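Local atomic coordinates of exported gluconolactonase (PDB entry 3DR2), a protein that probably hydrolyses gluconolactone to gluconate as a calcium-binding, six-bladed beta-propeller lactonase of the SMP-30 family. Residues N91-D94 with R98-H101; L136-A139 with A143-F146. All coordinates share one frame; numbering follows the deposited sequence.

Interaction 1: residues N91-D94 with R98-H101; sequences NAVD and RLVH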
# COMPACT_ATOMS: atom_id res chain seq x y z
N ASN A 91 1.49 -4.51 16.87
CA ASN A 91 0.90 -5.79 17.28
C ASN A 91 1.62 -6.22 18.55
O ASN A 91 2.78 -5.85 18.77
CB ASN A 91 1.12 -6.90 16.24
CG ASN A 91 0.45 -6.62 14.92
OD1 ASN A 91 -0.77 -6.67 14.80
ND2 ASN A 91 1.25 -6.32 13.91
N ALA A 92 0.93 -7.00 19.36
CA ALA A 92 1.48 -7.54 20.60
C ALA A 92 0.68 -8.79 20.94
O ALA A 92 -0.35 -9.05 20.32
CB ALA A 92 1.36 -6.51 21.73
N VAL A 93 1.17 -9.56 21.90
CA VAL A 93 0.49 -10.79 22.31
C VAL A 93 0.23 -10.73 23.80
O VAL A 93 1.15 -10.50 24.58
CB VAL A 93 1.37 -12.01 21.99
CG1 VAL A 93 0.61 -13.30 22.33
CG2 VAL A 93 1.77 -12.00 20.53
N ASP A 94 -1.02 -10.94 24.21
CA ASP A 94 -1.33 -10.89 25.63
C ASP A 94 -1.01 -12.19 26.35
O ASP A 94 -0.52 -13.14 25.75
CB ASP A 94 -2.79 -10.45 25.84
CG ASP A 94 -3.80 -11.50 25.42
OD1 ASP A 94 -4.99 -11.13 25.30
OD2 ASP A 94 -3.43 -12.68 25.22
N ARG A 98 -3.43 -14.13 22.83
CA ARG A 98 -4.35 -13.53 21.86
C ARG A 98 -3.61 -12.33 21.28
O ARG A 98 -2.84 -11.67 21.98
CB ARG A 98 -5.63 -13.04 22.55
CG ARG A 98 -6.54 -14.13 23.07
CD ARG A 98 -7.69 -13.53 23.86
NE ARG A 98 -7.22 -12.85 25.06
CZ ARG A 98 -8.02 -12.42 26.04
NH1 ARG A 98 -9.33 -12.58 25.95
NH2 ARG A 98 -7.50 -11.83 27.11
N LEU A 99 -3.82 -12.04 20.00
CA LEU A 99 -3.17 -10.90 19.38
C LEU A 99 -3.94 -9.63 19.68
O LEU A 99 -5.16 -9.60 19.58
CB LEU A 99 -3.10 -11.08 17.86
CG LEU A 99 -2.38 -12.30 17.29
CD1 LEU A 99 -2.33 -12.18 15.77
CD2 LEU A 99 -0.97 -12.39 17.87
N VAL A 100 -3.22 -8.58 20.06
CA VAL A 100 -3.83 -7.27 20.31
C VAL A 100 -3.22 -6.35 19.27
O VAL A 100 -2.06 -6.52 18.89
CB VAL A 100 -3.55 -6.77 21.74
CG1 VAL A 100 -4.33 -7.62 22.75
CG2 VAL A 100 -2.07 -6.83 22.05
N HIS A 101 -3.99 -5.37 18.81
CA HIS A 101 -3.54 -4.47 17.74
C HIS A 101 -3.82 -2.99 17.93
O HIS A 101 -4.76 -2.60 18.61
CB HIS A 101 -4.22 -4.86 16.43
CG HIS A 101 -4.34 -6.33 16.21
ND1 HIS A 101 -3.31 -7.10 15.70
CD2 HIS A 101 -5.37 -7.19 16.42
CE1 HIS A 101 -3.70 -8.36 15.61
NE2 HIS A 101 -4.95 -8.44 16.04

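Interaction 2: residues L136-A139 with A143-F146; sequences LIVA and AIWF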
# COMPACT_ATOMS: atom_id res chain seq x y z
N LEU A 136 2.08 -0.85 20.83
CA LEU A 136 1.58 -1.29 22.13
C LEU A 136 2.37 -2.45 22.70
O LEU A 136 3.11 -3.13 21.98
CB LEU A 136 0.10 -1.70 22.01
CG LEU A 136 -0.25 -3.07 21.41
CD1 LEU A 136 -1.77 -3.22 21.36
CD2 LEU A 136 0.35 -3.22 20.01
N ILE A 137 2.22 -2.65 24.01
CA ILE A 137 2.88 -3.74 24.72
C ILE A 137 1.91 -4.22 25.79
O ILE A 137 0.94 -3.54 26.12
CB ILE A 137 4.20 -3.28 25.40
CG1 ILE A 137 3.91 -2.18 26.43
CG2 ILE A 137 5.18 -2.80 24.34
CD1 ILE A 137 5.14 -1.72 27.21
N VAL A 138 2.17 -5.41 26.32
CA VAL A 138 1.33 -5.96 27.37
C VAL A 138 2.21 -6.19 28.60
O VAL A 138 3.22 -6.88 28.52
CB VAL A 138 0.73 -7.31 26.94
CG1 VAL A 138 -0.20 -7.83 28.03
CG2 VAL A 138 -0.03 -7.14 25.63
N ALA A 139 1.82 -5.58 29.72
CA ALA A 139 2.58 -5.72 30.96
C ALA A 139 2.31 -7.07 31.61
O ALA A 139 1.38 -7.78 31.23
CB ALA A 139 2.21 -4.59 31.92
N ALA A 143 -2.20 -5.59 31.64
CA ALA A 143 -2.58 -4.27 31.15
C ALA A 143 -1.92 -4.01 29.80
O ALA A 143 -0.78 -4.40 29.57
CB ALA A 143 -2.15 -3.19 32.14
N ILE A 144 -2.66 -3.37 28.89
CA ILE A 144 -2.12 -3.04 27.57
C ILE A 144 -1.71 -1.57 27.59
O ILE A 144 -2.53 -0.70 27.88
CB ILE A 144 -3.18 -3.24 26.46
CG1 ILE A 144 -3.56 -4.72 26.36
CG2 ILE A 144 -2.65 -2.74 25.12
CD1 ILE A 144 -4.74 -4.98 25.47
N TRP A 145 -0.44 -1.30 27.29
CA TRP A 145 0.08 0.06 27.25
C TRP A 145 0.30 0.43 25.80
O TRP A 145 0.80 -0.38 25.02
CB TRP A 145 1.42 0.16 27.98
CG TRP A 145 1.36 -0.03 29.46
CD1 TRP A 145 1.04 -1.17 30.14
CD2 TRP A 145 1.67 0.96 30.45
NE1 TRP A 145 1.13 -0.95 31.50
CE2 TRP A 145 1.51 0.35 31.72
CE3 TRP A 145 2.06 2.30 30.39
CZ2 TRP A 145 1.74 1.04 32.91
CZ3 TRP A 145 2.28 2.99 31.58
CH2 TRP A 145 2.12 2.35 32.82
N PHE A 146 -0.05 1.65 25.42
CA PHE A 146 0.15 2.05 24.03
C PHE A 146 0.38 3.54 23.85
O PHE A 146 0.09 4.34 24.74
CB PHE A 146 -1.05 1.59 23.19
CG PHE A 146 -2.35 2.28 23.52
CD1 PHE A 146 -2.73 3.43 22.83
CD2 PHE A 146 -3.22 1.76 24.47
CE1 PHE A 146 -3.96 4.05 23.07
CE2 PHE A 146 -4.45 2.36 24.73
CZ PHE A 146 -4.83 3.51 24.02

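Interaction 1: residues N91-D94 with R98-H101
Asp94 OD1 takes two N-H groups from the Arg98 side chain: NE at 2.8 Å, in a salt bridge on the syn lone pair, and NH2 in a longer, weak bond. The other carboxylate oxygen, Asp94 OD2, accepts the backbone N-H of Arg98, with N 2.8 Å from OD2, from above the carboxylate plane. It also has a weak bond from the backbone N-H of Gln96, so both oxygens are engaged and the carboxylate is fixed in its rotation across the turn. Asp94 CG sits between its backbone N and carbonyl carbon (chi1 70°), which brings the acid over to Arg98, and the Arg98 chain bends at chi3 so that its guanidinium turns back to OD1. Next to it, Asp94 N donates to Arg98 O at 3.0 Å. The two strands are the first pair of a four-stranded antiparallel propeller blade, here the tight hairpin 88-93/99-103. Ala92 and Val100 form its hydrogen-bonded pair, with Val100 N to Ala92 O at 2.9 Å, and on the same face Ala92 CB presses closely against Val100 CG2 at 3.5 Å. On the other face Val93 CG2 meets Leu99 CD2 at 3.8 Å. Farther from the turn, His101 ND1 donates to Asn91 OD1 at 2.7 Å; OD1 lies in the imidazole plane and ND1 in the plane of the amide carbonyl, the two groups being turned 88° to each other. His101 NE2 bonds to Ser112 OG on strand 108-112, and Asn91 ND2 to Ser62 OG and Gly49 O on strands 58-63 and 47-53.

Interaction 2: residues L136-A139 with A143-F146
Strands 136-138 and 144-146 run antiparallel, their directions 158° apart, with Ile137 and Trp145 joined by mutual backbone hydrogen bonds and Ala139 N reaching Ala143 O at 2.9 Å beside the turn. On the face of the hydrogen-bonded pair, the CG1 branch of Ile137 lies 3.8 Å from Trp145 CB; it is placed between backbone N and carbonyl carbon (chi1 61°). The Trp145 indole carries on along this face towards the turn, so that its NE1 comes within 3.8 Å of Ala139 CB, a methyl that approaches the ring at a slant. Phe195 and Trp222 meet the same indole edge-to-face. Leu136, Val138, Ile144 and Phe146 occupy the other face. There Leu136 and Ile144 run alongside each other, CD1 of Leu136 being 3.9 Å from CG2 of Ile144, while Leu136 CB touches Phe146 CB at 3.7 Å. The phenyl ring of Phe146 turns from strand 136-138 to meet Tyr172. This hairpin, packed between strand 99-103 on one face and strand 190-195 on the other, forms the inner two strands of a four-stranded beta-propeller blade, the sheet from 136-138 to 182-187.

How the interactions relate
Interactions 1 and 2 are the first hairpins of two successive propeller blades, their centres 9 Å apart, and they pack against each other face to face. Leu136 of interaction 2 fits against interaction 1: its CD2 is 3.6 Å from Asn91 C and its CD1 3.7 Å from Val100 CG2. Nearer the turns, Val138 CG2 approaches Val93 O at 3.7 Å, and Val100 CG1 meets Ile144 CD1 at 3.8 Å. Both hairpins come near bound calcium, the side chain of Ile137 lying about 4 Å and that of Ala92 about 6 Å from an ion. Glu48, Asn134, Asn191 and Asp242 form a calcium site that probably serves catalysis, as in SMP-30 relatives; Asn134 lies two residues before Leu136, where strand 136-138 begins.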